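Local structure of ATP-dependent Clp protease proteolytic subunit (4GM2) at residues S35-H40 and I65-D70; I110-A115 and S129-N134. The protein is the inactive subunit of the apicoplast-localized caseinolytic (Clp) protease complex of Plasmodium falciparum, a member of the peptidase S14 family. All blocks are in the same frame, centred on the assembly; numbering follows the deposited sequence.

Interaction 1: residues S35-H40 and I65-D70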
loop_
_atom_site.group_PDB
_atom_site.type_symbol
_atom_site.label_atom_id
_atom_site.label_comp_id
_atom_site.label_asym_id
_atom_site.label_seq_id
_atom_site.Cartn_x
_atom_site.Cartn_y
_atom_site.Cartn_z
ATOM N N SER A 35 4.754 22.427 4.679
ATOM C CA SER A 35 5.316 22.249 3.349
ATOM C C SER A 35 4.904 23.420 2.461
ATOM O O SER A 35 4.093 24.248 2.873
ATOM C CB SER A 35 4.808 20.939 2.744
ATOM O OG SER A 35 3.412 21.000 2.521
ATOM N N PRO A 36 5.459 23.499 1.238
ATOM C CA PRO A 36 4.892 24.411 0.242
ATOM C C PRO A 36 3.412 24.103 0.015
ATOM O O PRO A 36 3.002 22.952 0.131
ATOM C CB PRO A 36 5.688 24.079 -1.019
ATOM C CG PRO A 36 7.000 23.595 -0.516
ATOM C CD PRO A 36 6.722 22.892 0.779
ATOM N N ILE A 37 2.612 25.118 -0.293
ATOM C CA ILE A 37 1.181 24.894 -0.507
ATOM C C ILE A 37 0.915 24.416 -1.939
ATOM O O ILE A 37 0.530 25.202 -2.812
ATOM C CB ILE A 37 0.320 26.134 -0.146
ATOM C CG1 ILE A 37 0.810 26.770 1.161
ATOM C CG2 ILE A 37 -1.159 25.756 -0.046
ATOM C CD1 ILE A 37 0.076 28.034 1.547
ATOM N N TYR A 38 1.144 23.122 -2.164
ATOM C CA TYR A 38 0.805 22.455 -3.425
ATOM C C TYR A 38 -0.713 22.433 -3.617
ATOM O O TYR A 38 -1.456 22.574 -2.642
ATOM C CB TYR A 38 1.316 21.012 -3.424
ATOM C CG TYR A 38 2.799 20.851 -3.184
ATOM C CD1 TYR A 38 3.282 20.495 -1.926
ATOM C CD2 TYR A 38 3.719 21.031 -4.218
ATOM C CE1 TYR A 38 4.640 20.340 -1.698
ATOM C CE2 TYR A 38 5.079 20.874 -4.001
ATOM C CZ TYR A 38 5.532 20.533 -2.741
ATOM O OH TYR A 38 6.877 20.378 -2.518
ATOM N N PRO A 39 -1.185 22.238 -4.868
ATOM C CA PRO A 39 -2.627 22.144 -5.138
ATOM C C PRO A 39 -3.391 21.238 -4.164
ATOM O O PRO A 39 -4.480 21.607 -3.716
ATOM C CB PRO A 39 -2.680 21.573 -6.555
ATOM C CG PRO A 39 -1.435 22.081 -7.199
ATOM C CD PRO A 39 -0.396 22.234 -6.117
ATOM N N HIS A 40 -2.818 20.083 -3.829
ATOM C CA HIS A 40 -3.473 19.129 -2.931
ATOM C C HIS A 40 -3.433 19.535 -1.480
ATOM O O HIS A 40 -4.265 19.085 -0.685
ATOM C CB HIS A 40 -2.889 17.730 -3.103
ATOM C CG HIS A 40 -1.452 17.611 -2.672
ATOM N ND1 HIS A 40 -1.100 17.256 -1.423
ATOM C CD2 HIS A 40 -0.264 17.808 -3.375
ATOM C CE1 HIS A 40 0.243 17.227 -1.325
ATOM N NE2 HIS A 40 0.754 17.566 -2.521
ATOM N N ILE A 65 1.826 26.882 11.060
ATOM C CA ILE A 65 2.380 27.176 9.742
ATOM C C ILE A 65 3.898 27.176 9.733
ATOM O O ILE A 65 4.536 27.890 10.506
ATOM C CB ILE A 65 1.846 28.516 9.186
ATOM C CG1 ILE A 65 0.331 28.429 8.957
ATOM C CG2 ILE A 65 2.553 28.876 7.888
ATOM C CD1 ILE A 65 -0.343 29.763 8.729
ATOM N N ASN A 66 4.462 26.349 8.859
ATOM C CA ASN A 66 5.887 26.371 8.548
ATOM C C ASN A 66 6.039 26.107 7.055
ATOM O O ASN A 66 6.240 24.968 6.632
ATOM C CB ASN A 66 6.642 25.332 9.378
ATOM C CG ASN A 66 8.150 25.478 9.272
ATOM O OD1 ASN A 66 8.663 26.531 8.900
ATOM N ND2 ASN A 66 8.868 24.414 9.606
ATOM N N SER A 67 5.925 27.168 6.262
ATOM C CA SER A 67 5.784 27.042 4.812
ATOM C C SER A 67 6.495 28.146 4.038
ATOM O O SER A 67 6.625 29.274 4.520
ATOM C CB SER A 67 4.301 27.045 4.439
ATOM O OG SER A 67 4.124 26.938 3.040
ATOM N N THR A 68 6.935 27.806 2.827
ATOM C CA THR A 68 7.542 28.769 1.903
ATOM C C THR A 68 6.530 29.237 0.850
ATOM O O THR A 68 6.899 29.827 -0.173
ATOM C CB THR A 68 8.816 28.207 1.233
ATOM O OG1 THR A 68 8.518 26.972 0.566
ATOM C CG2 THR A 68 9.906 27.965 2.273
ATOM N N GLY A 69 5.252 28.974 1.116
ATOM C CA GLY A 69 4.163 29.438 0.263
ATOM C C GLY A 69 4.010 28.632 -1.007
ATOM O O GLY A 69 3.984 27.403 -0.967
ATOM N N ASP A 70 3.915 29.331 -2.136
ATOM C CA ASP A 70 3.739 28.690 -3.442
ATOM C C ASP A 70 5.044 28.500 -4.214
ATOM O O ASP A 70 5.024 28.062 -5.363
ATOM C CB ASP A 70 2.727 29.460 -4.299
ATOM C CG ASP A 70 3.195 30.866 -4.652
ATOM O OD1 ASP A 70 4.046 31.428 -3.929
ATOM O OD2 ASP A 70 2.695 31.412 -5.659
#

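Interaction 2: residues I110-A115 and S129-N134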
loop_
_atom_site.group_PDB
_atom_site.type_symbol
_atom_site.label_atom_id
_atom_site.label_comp_id
_atom_site.label_asym_id
_atom_site.label_seq_id
_atom_site.Cartn_x
_atom_site.Cartn_y
_atom_site.Cartn_z
ATOM N N ILE A 110 2.217 33.475 0.138
ATOM C CA ILE A 110 0.816 33.167 0.413
ATOM C C ILE A 110 0.643 32.541 1.798
ATOM O O ILE A 110 -0.440 32.608 2.387
ATOM C CB ILE A 110 0.172 32.305 -0.698
ATOM C CG1 ILE A 110 0.893 30.957 -0.853
ATOM C CG2 ILE A 110 0.157 33.074 -2.015
ATOM C CD1 ILE A 110 0.137 29.931 -1.674
ATOM N N ALA A 111 1.718 31.952 2.318
ATOM C CA ALA A 111 1.714 31.415 3.674
ATOM C C ALA A 111 1.711 32.539 4.712
ATOM O O ALA A 111 1.184 32.371 5.813
ATOM C CB ALA A 111 2.894 30.482 3.887
ATOM N N CYS A 112 2.293 33.683 4.351
ATOM C CA CYS A 112 2.270 34.872 5.207
ATOM C C CYS A 112 0.867 35.480 5.269
ATOM O O CYS A 112 0.408 35.881 6.343
ATOM C CB CYS A 112 3.280 35.911 4.722
ATOM S SG CYS A 112 3.433 37.369 5.777
ATOM N N ILE A 113 0.201 35.546 4.118
ATOM C CA ILE A 113 -1.196 35.974 4.034
ATOM C C ILE A 113 -2.057 35.091 4.937
ATOM O O ILE A 113 -2.873 35.583 5.728
ATOM C CB ILE A 113 -1.715 35.892 2.579
ATOM C CG1 ILE A 113 -0.971 36.891 1.690
ATOM C CG2 ILE A 113 -3.219 36.131 2.519
ATOM C CD1 ILE A 113 -1.081 36.600 0.210
ATOM N N LEU A 114 -1.852 33.784 4.814
ATOM C CA LEU A 114 -2.571 32.803 5.610
ATOM C C LEU A 114 -2.358 33.016 7.104
ATOM O O LEU A 114 -3.322 33.040 7.866
ATOM C CB LEU A 114 -2.161 31.387 5.208
ATOM C CG LEU A 114 -3.054 30.263 5.725
ATOM C CD1 LEU A 114 -4.503 30.509 5.328
ATOM C CD2 LEU A 114 -2.562 28.922 5.205
ATOM N N ALA A 115 -1.100 33.180 7.510
ATOM C CA ALA A 115 -0.761 33.412 8.913
ATOM C C ALA A 115 -1.447 34.659 9.501
ATOM O O ALA A 115 -1.984 34.615 10.610
ATOM C CB ALA A 115 0.749 33.489 9.090
ATOM N N SER A 129 11.119 32.923 13.950
ATOM C CA SER A 129 10.338 32.761 12.727
ATOM C C SER A 129 10.513 33.914 11.739
ATOM O O SER A 129 10.762 35.050 12.138
ATOM C CB SER A 129 8.860 32.568 13.065
ATOM O OG SER A 129 8.681 31.423 13.880
ATOM N N SER A 130 10.388 33.606 10.450
ATOM C CA SER A 130 10.482 34.607 9.386
ATOM C C SER A 130 9.186 34.714 8.603
ATOM O O SER A 130 8.453 33.732 8.443
ATOM C CB SER A 130 11.614 34.271 8.421
ATOM O OG SER A 130 12.816 34.033 9.121
ATOM N N PHE A 131 8.919 35.919 8.115
ATOM C CA PHE A 131 7.755 36.194 7.294
ATOM C C PHE A 131 8.192 36.979 6.072
ATOM O O PHE A 131 9.129 37.774 6.135
ATOM C CB PHE A 131 6.727 37.000 8.084
ATOM C CG PHE A 131 6.303 36.353 9.369
ATOM C CD1 PHE A 131 7.055 36.517 10.526
ATOM C CD2 PHE A 131 5.150 35.585 9.424
ATOM C CE1 PHE A 131 6.667 35.918 11.713
ATOM C CE2 PHE A 131 4.757 34.984 10.609
ATOM C CZ PHE A 131 5.517 35.150 11.755
ATOM N N CYS A 132 7.506 36.755 4.959
ATOM C CA CYS A 132 7.833 37.430 3.717
ATOM C C CYS A 132 6.587 37.731 2.907
ATOM O O CYS A 132 5.688 36.899 2.807
ATOM C CB CYS A 132 8.783 36.573 2.884
ATOM S SG CYS A 132 9.260 37.334 1.321
ATOM N N LEU A 133 6.539 38.933 2.343
ATOM C CA LEU A 133 5.547 39.272 1.329
ATOM C C LEU A 133 6.253 39.492 -0.008
ATOM O O LEU A 133 7.170 40.313 -0.117
ATOM C CB LEU A 133 4.734 40.503 1.734
ATOM C CG LEU A 133 3.760 40.362 2.911
ATOM C CD1 LEU A 133 3.338 41.729 3.430
ATOM C CD2 LEU A 133 2.541 39.528 2.540
ATOM N N ASN A 134 5.844 38.727 -1.015
ATOM C CA ASN A 134 6.447 38.829 -2.337
ATOM C C ASN A 134 5.921 40.043 -3.085
ATOM O O ASN A 134 4.780 40.470 -2.872
ATOM C CB ASN A 134 6.191 37.564 -3.162
ATOM C CG ASN A 134 6.684 36.302 -2.477
ATOM O OD1 ASN A 134 7.763 36.279 -1.882
ATOM N ND2 ASN A 134 5.894 35.238 -2.569
#

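Interaction 1: residues S35-H40 and I65-D70
N66 and S35 meet through their backbones where two neighbouring strands of a beta-alpha-beta unit end: strand 30-33 runs into the loop before helix 39-55, and that helix leads back to strand 61-67. The two strands are parallel neighbours, and N66 still pairs with L33. Beyond that pairing, N66 O lies 3.5 Å from S35 N, a proximity that does not count as a hydrogen bond. The side-chain OD1 of N66 serves elsewhere, accepting from the backbone N of K106.

S67 is the polar centre of the contact. Its CB is directed at the loop, and OG stands anti to its own backbone N (chi1 179°). There OG donates to S35 O over 2.7 Å, approaching from above the carbonyl plane, away from the lone-pair directions. The same oxygen accepts from G69 N at 3.0 Å, which defines an ST turn. One hydroxyl therefore ties the end of the strand to the loop before helix 39-55 and folds its own chain at once.

T68 lies alongside P36, the two side chains pointing the same way, with OG1 3.9 Å from P36 CG. The polar partner of this hydroxyl is I71 O.

G69 adopts a positive phi (77°), and its carbonyl receives I37 N at 2.7 Å in a nearly straight bond (160° at the hydrogen). I37 is the centre of an inverse gamma turn, and its CG1 lies 3.8 Å from S67 OG. By sequence, G69 and D70 probably correspond to the paired glycines of active ClpP, the second of which gives its backbone N-H to the oxyanion hole. D70 directs its side chain away from the loop, and its OD2 is hydrogen-bonded to Y137 OH.

Interaction 2: residues I110-A115 and S129-N134
C112 SG extends trans from its backbone N (chi1 -175°) toward strand 130-133, while L133 turns its CG to the side of its own N (chi1 -69°), which brings CD2 back toward the same sulfur. These torsions close a helix-on-sheet contact of the ClpP-type fold, in which helix 110-116 crosses the middle strand of the sheet formed by 106-108, 130-133 and 185-188. The short axes approach to 7.3 Å, with 111° between their directions, so the strand passes steeply across the helix instead of running along it.

C112 supplies the largest buried area here. Its sulfur sits between two strand residues, 4.0 Å from F131 CB and 4.0 Å from L133 CD2, and it approaches the F131 ring obliquely. C112 CB rests against C132 O at 3.2 Å. That carbonyl belongs to the strand, and C132 is hydrogen-bonded through its backbone to A107 and G109. No hydrogen bond joins the helix to the strand; apart from that one carbonyl, the side-chain contacts are apolar.

In active ClpP the equivalent helix follows the nucleophilic serine and the equivalent strand leads to the catalytic histidine; by sequence, N134 probably occupies that histidine position. I113 and L133 both reach I166 of helix 148-170, and they approach one another through I113 CG1 and L133 CD2, 4.5 Å apart.

Helix 110-116 brings the two contacts together, their centres lying 11 Å apart. Interaction 1 is partly buried at the ends of parallel strands and relies on directional bonds from a hydroxyl and backbone groups; interaction 2 is wholly buried, nearer the chain centre, and relies on sulfur and hydrocarbon packing. Although their areas are nearly equal (242 and 241 Å²), they join different elements: successive parts of one beta-alpha-beta unit in the first, a helix and the second sheet in the other. They touch directly, I37 CD1 packing on I110 CD1 at 3.7 Å and S67 CB on A111 CB at 3.8 Å. N66 also packs against S87 of a second subunit, whereas no other chain touches interaction 2.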